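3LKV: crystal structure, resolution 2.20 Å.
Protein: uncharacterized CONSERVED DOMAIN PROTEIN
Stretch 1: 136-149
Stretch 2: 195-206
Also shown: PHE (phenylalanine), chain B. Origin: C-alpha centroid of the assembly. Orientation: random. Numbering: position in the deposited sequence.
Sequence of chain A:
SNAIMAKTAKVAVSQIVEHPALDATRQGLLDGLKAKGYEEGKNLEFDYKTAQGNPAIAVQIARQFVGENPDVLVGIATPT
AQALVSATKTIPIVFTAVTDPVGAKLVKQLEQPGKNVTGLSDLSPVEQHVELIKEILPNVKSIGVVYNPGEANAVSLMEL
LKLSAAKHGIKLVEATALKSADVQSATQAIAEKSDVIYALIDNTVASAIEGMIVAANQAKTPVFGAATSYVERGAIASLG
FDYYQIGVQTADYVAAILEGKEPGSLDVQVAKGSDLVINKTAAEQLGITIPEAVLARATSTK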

# COMPACT_ATOMS: atom_id res chain seq x y z
N ILE A 136 0.51 -11.71 -38.92
CA ILE A 136 -0.80 -11.10 -38.70
C ILE A 136 -1.20 -10.23 -39.86
O ILE A 136 -2.37 -10.12 -40.14
N LEU A 137 -0.22 -9.61 -40.52
CA LEU A 137 -0.40 -8.62 -41.57
C LEU A 137 0.55 -8.95 -42.70
O LEU A 137 1.60 -8.32 -42.81
N PRO A 138 0.17 -9.90 -43.58
CA PRO A 138 1.15 -10.45 -44.53
C PRO A 138 1.60 -9.48 -45.61
O PRO A 138 2.61 -9.71 -46.25
N ASN A 139 0.87 -8.40 -45.81
CA ASN A 139 1.26 -7.39 -46.80
C ASN A 139 2.01 -6.18 -46.22
O ASN A 139 2.14 -5.17 -46.90
N VAL A 140 2.54 -6.30 -44.99
CA VAL A 140 3.32 -5.20 -44.40
C VAL A 140 4.54 -4.92 -45.25
O VAL A 140 5.27 -5.83 -45.59
N LYS A 141 4.71 -3.66 -45.62
CA LYS A 141 5.94 -3.19 -46.25
C LYS A 141 6.70 -2.24 -45.34
O LYS A 141 7.88 -2.02 -45.52
N SER A 142 6.02 -1.72 -44.33
CA SER A 142 6.45 -0.59 -43.59
C SER A 142 6.12 -0.72 -42.09
O SER A 142 4.95 -0.98 -41.73
N ILE A 143 7.11 -0.51 -41.23
CA ILE A 143 6.86 -0.50 -39.78
C ILE A 143 7.24 0.85 -39.24
O ILE A 143 8.38 1.32 -39.44
N GLY A 144 6.29 1.47 -38.57
CA GLY A 144 6.50 2.76 -37.92
C GLY A 144 6.93 2.54 -36.49
O GLY A 144 6.49 1.56 -35.85
N VAL A 145 7.78 3.42 -35.98
CA VAL A 145 8.20 3.28 -34.59
C VAL A 145 8.54 4.62 -34.04
O VAL A 145 9.12 5.45 -34.72
N VAL A 146 8.08 4.87 -32.82
CA VAL A 146 8.39 6.09 -32.10
C VAL A 146 9.24 5.68 -30.90
O VAL A 146 8.94 4.72 -30.24
N TYR A 147 10.27 6.43 -30.59
CA TYR A 147 11.11 6.10 -29.47
C TYR A 147 11.82 7.32 -28.93
O TYR A 147 11.82 8.37 -29.55
N ASN A 148 12.36 7.16 -27.74
CA ASN A 148 13.05 8.24 -27.03
C ASN A 148 14.54 7.95 -27.02
O ASN A 148 14.99 7.00 -26.38
N PRO A 149 15.32 8.76 -27.75
CA PRO A 149 16.72 8.47 -27.89
C PRO A 149 17.48 8.73 -26.59
O PRO A 149 18.57 8.25 -26.49
N ASP A 195 2.47 0.74 -42.25
CA ASP A 195 1.38 -0.24 -42.26
C ASP A 195 1.02 -0.65 -40.86
O ASP A 195 -0.08 -1.11 -40.64
N VAL A 196 1.94 -0.48 -39.91
CA VAL A 196 1.68 -0.83 -38.52
C VAL A 196 2.66 -0.06 -37.67
O VAL A 196 3.76 0.23 -38.13
N ILE A 197 2.27 0.31 -36.46
CA ILE A 197 3.18 0.94 -35.53
C ILE A 197 3.62 -0.13 -34.51
O ILE A 197 2.77 -0.87 -33.94
N TYR A 198 4.92 -0.22 -34.32
CA TYR A 198 5.50 -1.08 -33.33
C TYR A 198 5.67 -0.26 -32.07
O TYR A 198 6.50 0.63 -32.01
N ALA A 199 4.87 -0.56 -31.06
CA ALA A 199 4.96 0.16 -29.80
C ALA A 199 6.00 -0.61 -28.96
O ALA A 199 5.74 -1.69 -28.46
N LEU A 200 7.20 -0.08 -28.86
CA LEU A 200 8.24 -0.82 -28.19
C LEU A 200 8.31 -0.60 -26.67
O LEU A 200 7.55 0.18 -26.08
N ILE A 201 9.21 -1.37 -26.07
CA ILE A 201 9.54 -1.29 -24.65
C ILE A 201 10.36 -0.03 -24.39
O ILE A 201 11.61 -0.04 -24.27
N ASP A 202 9.61 1.05 -24.29
CA ASP A 202 10.15 2.37 -24.04
C ASP A 202 9.19 3.02 -23.04
O ASP A 202 8.00 3.00 -23.27
N ASN A 203 9.73 3.62 -21.99
CA ASN A 203 8.93 4.24 -20.93
C ASN A 203 8.13 5.48 -21.35
O ASN A 203 7.04 5.72 -20.86
N THR A 204 8.69 6.25 -22.27
CA THR A 204 8.02 7.42 -22.82
C THR A 204 6.84 6.99 -23.65
O THR A 204 5.75 7.55 -23.51
N VAL A 205 7.02 6.01 -24.52
CA VAL A 205 5.88 5.42 -25.25
C VAL A 205 4.85 4.82 -24.29
O VAL A 205 3.67 5.15 -24.38
N ALA A 206 5.30 3.98 -23.35
CA ALA A 206 4.39 3.34 -22.41
C ALA A 206 3.55 4.39 -21.68
O ALA A 206 2.38 4.20 -21.48

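The apolar centre of this contact lies on one face of a short parallel pairing between strand 142-147 and the strand that ends at Ala 199. Val 196, p at chi1, is its hub: CB lies 3.8 Å from CD1 of Leu 137, and CG1 lies 4.0 Å from CG1 of Ile 143 and 4.3 Å from CG1 of Val 140. Three residues of the first stretch thus converge on one small branched side chain. Leu 137 reaches it with an m, t rotamer, Ile 143 is likewise m, t, and Val 140 is t.

Along the same face, Ile 143 CG2 meets Tyr 198 CB at 3.8 Å. Tyr 198 is t; its CB makes this contact, and the end of the side chain leads away, with the hydroxyl bonded elsewhere in the structure. Val 145, in the p rotamer, sets CG2 4.0 Å from CD2 of Leu 200, whose p, p side chain also comes within 4.4 Å of Tyr 147 CB through the same CD2.

The other face follows a different rule. Gly 144 pairs with Ile 197 at a CA-CA distance of 4.5 Å, and the m, m side chain of Ile 197 occupies the space where a side chain on Gly 144 would point: an ideal CB there would sit 2.9 Å from Ile 197 CD1, a clash. Glycine permits the close approach, and its backbone fastens both sides of the pairing, with Gly 144 N donating to Val 196 O at 2.9 Å and Tyr 198 N donating to Gly 144 O at 2.8 Å.

Beyond this ladder, water 1 bridges the separating strands, accepting from Val 146 N at 3.1 Å and donating to Tyr 198 O at 2.8 Å. Nearby, Val 205, t, brings CG2 to 3.4 Å from Val 146 O.

Aspartates mark the two polar ends. Asp 195, m, accepts from Lys 141 N through OD2 at 2.9 Å, while its own N donates to Ser 142 O at 3.1 Å; the Lys 141 side chain leads away. At the far end Asp 202, t, divides its carboxylate: OD2 accepts from Asn 148 N at 2.9 Å, and OD1 caps the helix, accepting from Val 205 N at 2.8 Å and, weakly, from Thr 204 N at 2.6 Å. Asn 148, t, adds a bond from ND2 to OG1 of Thr 204, m, at 2.9 Å.

Asn 203, m, instead serves the bound phenylalanine, its ND2 donating to PHE OXT at 2.9 Å.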

# COMPACT_ATOMS: atom_id res chain seq x y z
CB ILE A 136 -0.79 -10.20 -37.41
CG1 ILE A 136 -0.77 -11.06 -36.15
CG2 ILE A 136 -2.01 -9.26 -37.37
CD1 ILE A 136 -0.39 -10.28 -34.91
CB LEU A 137 -0.04 -7.21 -41.07
CG LEU A 137 -0.89 -6.57 -39.98
CD1 LEU A 137 -0.16 -5.39 -39.37
CD2 LEU A 137 -2.23 -6.14 -40.57
CB PRO A 138 0.43 -11.67 -45.16
CG PRO A 138 -0.83 -11.89 -44.28
CD PRO A 138 -1.16 -10.50 -43.74
CB ASN A 139 0.02 -6.89 -47.55
CG ASN A 139 -0.62 -7.98 -48.39
OD1 ASN A 139 -1.78 -8.31 -48.19
ND2 ASN A 139 0.14 -8.55 -49.31
CB VAL A 140 3.78 -5.53 -42.95
CG1 VAL A 140 4.73 -4.43 -42.42
CG2 VAL A 140 2.59 -5.61 -42.08
CB LYS A 141 5.63 -2.48 -47.58
CG LYS A 141 4.81 -3.34 -48.57
CD LYS A 141 5.53 -4.70 -48.89
CE LYS A 141 5.30 -5.21 -50.38
NZ LYS A 141 3.86 -5.44 -50.68
CB SER A 142 5.65 0.58 -44.15
OG SER A 142 6.43 1.69 -44.02
CB ILE A 143 7.62 -1.61 -39.06
CG1 ILE A 143 7.10 -2.98 -39.49
CG2 ILE A 143 7.50 -1.49 -37.52
CD1 ILE A 143 7.89 -4.17 -38.87
CB VAL A 145 9.37 2.25 -34.42
CG1 VAL A 145 10.53 2.60 -35.26
CG2 VAL A 145 9.80 2.13 -32.93
CB VAL A 146 7.10 6.76 -31.60
CG1 VAL A 146 7.43 8.01 -30.74
CG2 VAL A 146 6.19 7.14 -32.82
CB TYR A 147 12.13 5.03 -29.88
CG TYR A 147 13.24 5.54 -30.71
CD1 TYR A 147 14.44 5.94 -30.13
CD2 TYR A 147 13.14 5.59 -32.08
CE1 TYR A 147 15.49 6.39 -30.91
CE2 TYR A 147 14.18 6.05 -32.86
CZ TYR A 147 15.34 6.45 -32.28
OH TYR A 147 16.38 6.89 -33.06
CB ASN A 148 12.53 8.41 -25.59
CG ASN A 148 13.20 9.59 -24.84
OD1 ASN A 148 14.22 10.13 -25.28
ND2 ASN A 148 12.57 10.02 -23.77
CB PRO A 149 17.18 9.41 -29.01
CG PRO A 149 16.27 10.54 -28.96
CD PRO A 149 14.93 9.96 -28.51
CB ASP A 195 1.72 -1.47 -43.11
CG ASP A 195 1.96 -1.10 -44.59
OD1 ASP A 195 1.04 -0.51 -45.16
OD2 ASP A 195 3.05 -1.37 -45.15
CB VAL A 196 1.83 -2.35 -38.28
CG1 VAL A 196 3.22 -2.86 -38.74
CG2 VAL A 196 1.53 -2.72 -36.84
CB ILE A 197 2.50 2.05 -34.76
CG1 ILE A 197 1.82 3.08 -35.70
CG2 ILE A 197 3.49 2.68 -33.83
CD1 ILE A 197 2.75 3.87 -36.50
CB TYR A 198 6.85 -1.61 -33.80
CG TYR A 198 7.60 -2.50 -32.80
CD1 TYR A 198 6.98 -3.58 -32.22
CD2 TYR A 198 8.93 -2.28 -32.49
CE1 TYR A 198 7.65 -4.42 -31.36
CE2 TYR A 198 9.63 -3.13 -31.61
CZ TYR A 198 8.98 -4.20 -31.04
OH TYR A 198 9.62 -5.02 -30.15
CB ALA A 199 3.57 0.20 -29.10
CB LEU A 200 9.60 -0.61 -28.87
CG LEU A 200 10.15 0.75 -29.15
CD1 LEU A 200 10.07 1.44 -27.91
CD2 LEU A 200 11.58 0.67 -29.63
CB ILE A 201 10.25 -2.59 -24.20
CG1 ILE A 201 9.33 -3.77 -24.46
CG2 ILE A 201 10.71 -2.56 -22.68
CD1 ILE A 201 7.94 -3.70 -23.76
CB ASP A 202 10.16 3.11 -25.37
CG ASP A 202 10.46 4.60 -25.28
OD1 ASP A 202 9.78 5.33 -24.49
OD2 ASP A 202 11.36 5.06 -26.07
CB ASN A 203 9.85 4.60 -19.75
CG ASN A 203 10.50 3.35 -19.15
OD1 ASN A 203 9.79 2.52 -18.53
ND2 ASN A 203 11.82 3.18 -19.36
CB THR A 204 8.96 8.23 -23.72
OG1 THR A 204 10.22 8.45 -23.05
CG2 THR A 204 8.31 9.58 -24.08
CB VAL A 205 6.32 4.34 -26.28
CG1 VAL A 205 5.09 3.61 -26.92
CG2 VAL A 205 7.15 5.00 -27.40
CB ALA A 206 5.15 2.42 -21.39
N PHE B . 12.48 -2.42 -20.20
CA PHE B . 12.17 -0.94 -20.00
C PHE B . 13.47 -0.23 -19.53
O PHE B . 14.57 -0.82 -19.75
CB PHE B . 10.99 -0.72 -19.04
CG PHE B . 9.63 -0.99 -19.68
CD1 PHE B . 9.10 -0.09 -20.63
CD2 PHE B . 8.91 -2.12 -19.38
CE1 PHE B . 7.91 -0.33 -21.23
CE2 PHE B . 7.71 -2.37 -19.98
CZ PHE B . 7.19 -1.50 -20.91
OXT PHE B . 13.49 0.90 -18.99
O HOH W 1 6.94 3.02 -30.67